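Local structure of TRAP dicarboxylate transporter, DctP subunit (Anaerococcus prevoti, 4N91) at residues E167-G171 with L172-V176; F156-D160 with K161-S165. The protein binds D-glucuronate in either anomeric form and probably serves as the extracytoplasmic solute-binding component of a TRAP transporter. All coordinates share one frame; numbering follows the deposited sequence.

Contact 1: residues E167-G171 with L172-V176. With BDP (beta-D-glucopyranuronic acid), chain C.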
# COMPACT_ATOMS: atom_id res chain seq x y z
N GLU A 167 21.89 -12.20 -1.23
CA GLU A 167 22.25 -13.44 -1.92
C GLU A 167 21.29 -14.62 -1.64
O GLU A 167 21.17 -15.52 -2.46
CB GLU A 167 23.71 -13.83 -1.65
CG GLU A 167 24.02 -14.13 -0.21
CD GLU A 167 25.51 -14.40 0.02
OE1 GLU A 167 25.99 -15.47 -0.39
OE2 GLU A 167 26.19 -13.53 0.62
N ASP A 168 20.62 -14.61 -0.49
CA ASP A 168 19.67 -15.67 -0.14
C ASP A 168 18.41 -15.67 -1.04
O ASP A 168 17.66 -16.66 -1.08
CB ASP A 168 19.27 -15.54 1.33
CG ASP A 168 20.46 -15.66 2.27
OD1 ASP A 168 21.37 -16.46 1.94
OD2 ASP A 168 20.49 -14.98 3.32
N LEU A 169 18.21 -14.58 -1.76
CA LEU A 169 17.08 -14.45 -2.69
C LEU A 169 17.42 -14.99 -4.07
O LEU A 169 16.55 -15.10 -4.94
CB LEU A 169 16.65 -12.99 -2.80
CG LEU A 169 16.06 -12.40 -1.50
CD1 LEU A 169 15.96 -10.90 -1.62
CD2 LEU A 169 14.71 -13.03 -1.16
N SER A 170 18.69 -15.31 -4.29
CA SER A 170 19.14 -15.82 -5.57
C SER A 170 18.49 -17.17 -5.91
O SER A 170 18.51 -18.09 -5.11
CB SER A 170 20.66 -15.97 -5.56
OG SER A 170 21.10 -16.58 -6.76
N GLY A 171 17.92 -17.26 -7.10
CA GLY A 171 17.27 -18.49 -7.52
C GLY A 171 15.88 -18.69 -6.93
O GLY A 171 15.26 -19.75 -7.13
N LEU A 172 15.39 -17.72 -6.17
CA LEU A 172 14.01 -17.77 -5.67
C LEU A 172 13.10 -16.95 -6.57
O LEU A 172 13.53 -16.00 -7.25
CB LEU A 172 13.90 -17.21 -4.25
CG LEU A 172 14.73 -17.88 -3.15
CD1 LEU A 172 14.36 -17.30 -1.80
CD2 LEU A 172 14.55 -19.38 -3.18
N LYS A 173 11.82 -17.31 -6.57
CA LYS A 173 10.78 -16.55 -7.23
C LYS A 173 9.96 -15.91 -6.12
O LYS A 173 9.36 -16.61 -5.30
CB LYS A 173 9.86 -17.49 -8.02
CG LYS A 173 10.56 -18.19 -9.18
CD LYS A 173 9.56 -19.01 -9.98
CE LYS A 173 10.24 -19.91 -10.99
NZ LYS A 173 9.23 -20.52 -11.92
N ILE A 174 9.96 -14.58 -6.08
CA ILE A 174 9.33 -13.84 -5.00
C ILE A 174 8.17 -13.06 -5.58
O ILE A 174 8.35 -12.33 -6.55
CB ILE A 174 10.31 -12.85 -4.35
CG1 ILE A 174 11.50 -13.62 -3.77
CG2 ILE A 174 9.61 -12.00 -3.32
CD1 ILE A 174 11.16 -14.59 -2.64
N ARG A 175 6.99 -13.21 -4.99
CA ARG A 175 5.83 -12.44 -5.46
C ARG A 175 6.00 -10.97 -5.11
O ARG A 175 6.47 -10.62 -4.01
CB ARG A 175 4.52 -12.97 -4.86
CG ARG A 175 3.30 -12.20 -5.30
CD ARG A 175 2.94 -11.05 -4.35
NE ARG A 175 1.80 -10.28 -4.82
CZ ARG A 175 1.25 -9.29 -4.13
NH1 ARG A 175 1.76 -8.97 -2.94
NH2 ARG A 175 0.21 -8.63 -4.61
N VAL A 176 5.63 -10.12 -6.07
CA VAL A 176 5.53 -8.69 -5.85
C VAL A 176 4.18 -8.23 -6.42
O VAL A 176 3.47 -9.00 -7.06
CB VAL A 176 6.67 -7.92 -6.50
CG1 VAL A 176 7.99 -8.32 -5.83
CG2 VAL A 176 6.72 -8.17 -7.99
C1 BDP C . -0.86 -4.79 1.49
C2 BDP C . -1.49 -3.56 1.02
C3 BDP C . -2.47 -3.87 -0.07
C4 BDP C . -1.84 -4.52 -1.18
C5 BDP C . -1.14 -5.73 -0.69
C6 BDP C . -0.30 -6.40 -1.81
O2 BDP C . -2.35 -3.20 2.17
O3 BDP C . -3.13 -2.63 -0.52
O4 BDP C . -2.65 -4.81 -2.19
O5 BDP C . -0.20 -5.40 0.39
O6A BDP C . -0.93 -6.71 -2.84
O1 BDP C . 0.25 -4.39 2.33
O6B BDP C . 0.86 -6.80 -1.53
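L169 and L172 face each other across a type II beta turn, a compact example of how a loop is folded back just before a strand begins. The turn is closed by one backbone hydrogen bond, from L172 N to L169 O at 3.1 Å. G171 holds the third corner with a positive phi of 78°, the usual place for a glycine in this turn type.

The apolar contacts centre on L169 and L172. With CG anti to its own carbonyl carbon (chi1 -59°), L172 folds its side chain back over the preceding backbone, and CD1 lies 3.4 Å from D168 O. L169 CD2 is the shared apolar neighbour: it lies 4.3 Å from L172 CD1 and 4.2 Å from I174 CD1, the L169 and I174 side chains crossing at about a right angle. With an alanine in place of L172, a gap would probably open beside L169 and over the D168 carbonyl.

The polar contact to the ligand is made by R175, in the second half of the strand. R175, extended apart from a bend at chi2, presents the edge of its guanidinium to the glucuronate carboxylate in a two-pronged, nearly straight grip, NH1 to O6B at 2.7 Å and NH2 to O6A at 2.8 Å. M196 O takes a further bond from NH2, helping to fix the group, and R154 also binds the sugar.

Strand 173-176 pairs in parallel with strand 192-195, while I174 and V176 pack on M186 of helix 180-188 and L169 and I174 on F156 of strand 154-158.

Contact 2: residues F156-D160 with K161-S165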
# COMPACT_ATOMS: atom_id res chain seq x y z
N PHE A 156 10.76 -9.27 3.39
CA PHE A 156 10.69 -10.60 2.78
C PHE A 156 10.26 -11.69 3.74
O PHE A 156 10.69 -11.74 4.90
CB PHE A 156 12.06 -10.95 2.17
CG PHE A 156 12.41 -10.10 1.00
CD1 PHE A 156 11.70 -10.20 -0.17
CD2 PHE A 156 13.45 -9.17 1.06
CE1 PHE A 156 11.99 -9.38 -1.25
CE2 PHE A 156 13.74 -8.37 -0.01
CZ PHE A 156 13.01 -8.47 -1.16
N TYR A 157 9.44 -12.60 3.25
CA TYR A 157 9.18 -13.84 3.97
C TYR A 157 9.20 -14.99 2.97
O TYR A 157 8.83 -14.85 1.80
CB TYR A 157 7.86 -13.81 4.75
CG TYR A 157 6.62 -13.33 4.01
CD1 TYR A 157 6.29 -11.98 3.98
CD2 TYR A 157 5.75 -14.22 3.38
CE1 TYR A 157 5.14 -11.53 3.35
CE2 TYR A 157 4.62 -13.78 2.74
CZ TYR A 157 4.31 -12.43 2.74
OH TYR A 157 3.16 -11.97 2.13
N THR A 158 9.69 -16.13 3.44
CA THR A 158 9.93 -17.26 2.59
C THR A 158 9.55 -18.56 3.30
O THR A 158 9.41 -18.61 4.52
CB THR A 158 11.42 -17.33 2.26
OG1 THR A 158 12.16 -17.27 3.49
CG2 THR A 158 11.86 -16.15 1.37
N LYS A 159 9.39 -19.61 2.50
CA LYS A 159 9.02 -20.93 2.98
C LYS A 159 10.19 -21.77 3.45
O LYS A 159 10.15 -22.33 4.55
CB LYS A 159 8.28 -21.66 1.85
CG LYS A 159 7.85 -23.08 2.21
CD LYS A 159 6.89 -23.61 1.15
CE LYS A 159 6.33 -24.96 1.53
NZ LYS A 159 7.42 -25.95 1.62
N ASP A 160 11.19 -21.92 2.59
CA ASP A 160 12.20 -22.97 2.77
C ASP A 160 13.49 -22.50 3.36
O ASP A 160 14.11 -23.24 4.11
CB ASP A 160 12.51 -23.65 1.44
CG ASP A 160 11.38 -24.57 0.98
OD1 ASP A 160 10.65 -25.10 1.85
OD2 ASP A 160 11.22 -24.74 -0.25
N LYS A 161 13.93 -21.31 2.99
CA LYS A 161 15.21 -20.84 3.48
C LYS A 161 15.11 -19.43 3.99
O LYS A 161 14.52 -18.57 3.35
CB LYS A 161 16.28 -20.91 2.40
CG LYS A 161 16.59 -22.32 1.92
CD LYS A 161 16.78 -22.34 0.42
CE LYS A 161 15.60 -21.67 -0.27
NZ LYS A 161 15.18 -22.38 -1.50
N PRO A 162 15.72 -19.18 5.15
CA PRO A 162 15.69 -17.83 5.69
C PRO A 162 16.49 -16.85 4.86
O PRO A 162 17.52 -17.20 4.27
CB PRO A 162 16.33 -18.01 7.08
CG PRO A 162 17.15 -19.23 6.98
CD PRO A 162 16.41 -20.13 6.06
N VAL A 163 16.04 -15.61 4.83
CA VAL A 163 16.76 -14.53 4.15
C VAL A 163 17.55 -13.72 5.17
O VAL A 163 16.98 -13.08 6.07
CB VAL A 163 15.77 -13.64 3.36
CG1 VAL A 163 16.52 -12.49 2.69
CG2 VAL A 163 15.01 -14.49 2.35
N ASN A 164 18.86 -13.78 5.04
CA ASN A 164 19.76 -12.97 5.86
C ASN A 164 20.45 -11.82 5.10
O ASN A 164 20.87 -10.83 5.70
CB ASN A 164 20.82 -13.87 6.47
CG ASN A 164 20.22 -14.89 7.40
OD1 ASN A 164 20.22 -16.11 7.12
ND2 ASN A 164 19.68 -14.42 8.50
N SER A 165 20.56 -11.99 3.79
CA SER A 165 21.14 -10.97 2.92
C SER A 165 20.59 -11.19 1.51
O SER A 165 19.96 -12.21 1.23
CB SER A 165 22.66 -11.06 2.91
OG SER A 165 23.07 -12.23 2.24
O HOH W 1 13.12 -14.96 5.24
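K161 and T158 meet where strand 154-158 runs out and the chain turns away, a worked case of a side chain bonding a backbone carbonyl of the loop that follows. The backbone carbonyl of K161 receives T158 OG1 in a hydrogen bond of 2.7 Å, the hydroxyl standing above the carbonyl plane, 41° out of it. A chi1 of 52° sets OG1 between the backbone N and carbonyl carbon of T158, from where it can reach the returning chain. The K161 side chain, bent at three of its torsions, curls alongside D160, with CE 4.0 Å from D160 CB. Its NZ stays 4.8 Å from D160 OD2, too far for a salt bridge; D160 OD1 instead forms a salt bridge with K159 NZ at 3.3 Å, its hydrogen bond weak.

P162 follows, packing on I296 of strand 294-296, and carries the chain past the threonine hydroxyl. At V163 the path comes back to T158 by two routes. V163 CG2 packs on T158 CG2 at 3.7 Å, the two side chains crossing at about a right angle, and a water takes the V163 N-H at 3.0 Å while donating to T158 OG1 at 3.1 Å. Farther on, the backbone N atoms of N164 and S165 both turn to the carboxylate of D168.

The threonine thus works with both branches: its methyl meets the valine, and its hydroxyl donates a hydrogen bond to the K161 carbonyl and accepts one from the water. Since that water also satisfies V163 N, three polar groups near the strand end are linked in a single chain of bonds.

Overall arrangement
From the N-terminal side, contact 2 comes first: it turns the chain at the end of strand 154-158 into the connecting loop. Contact 1 then closes the turn that leads into strand 173-176. The two lie in series, neither nested nor crossed, with centres about 9 Å apart, and they touch. L172 CD2 rests 3.5 Å from K161 NZ, and L169 CD1 lies 3.7 Å from F156 CE2, so the loop's two ends pack on each other. Together they join the mixed sheet holding strand 154-158 to the parallel pair 173-176 and 192-195, and those two successive strands carry R154 and R175 to the bound glucuronate.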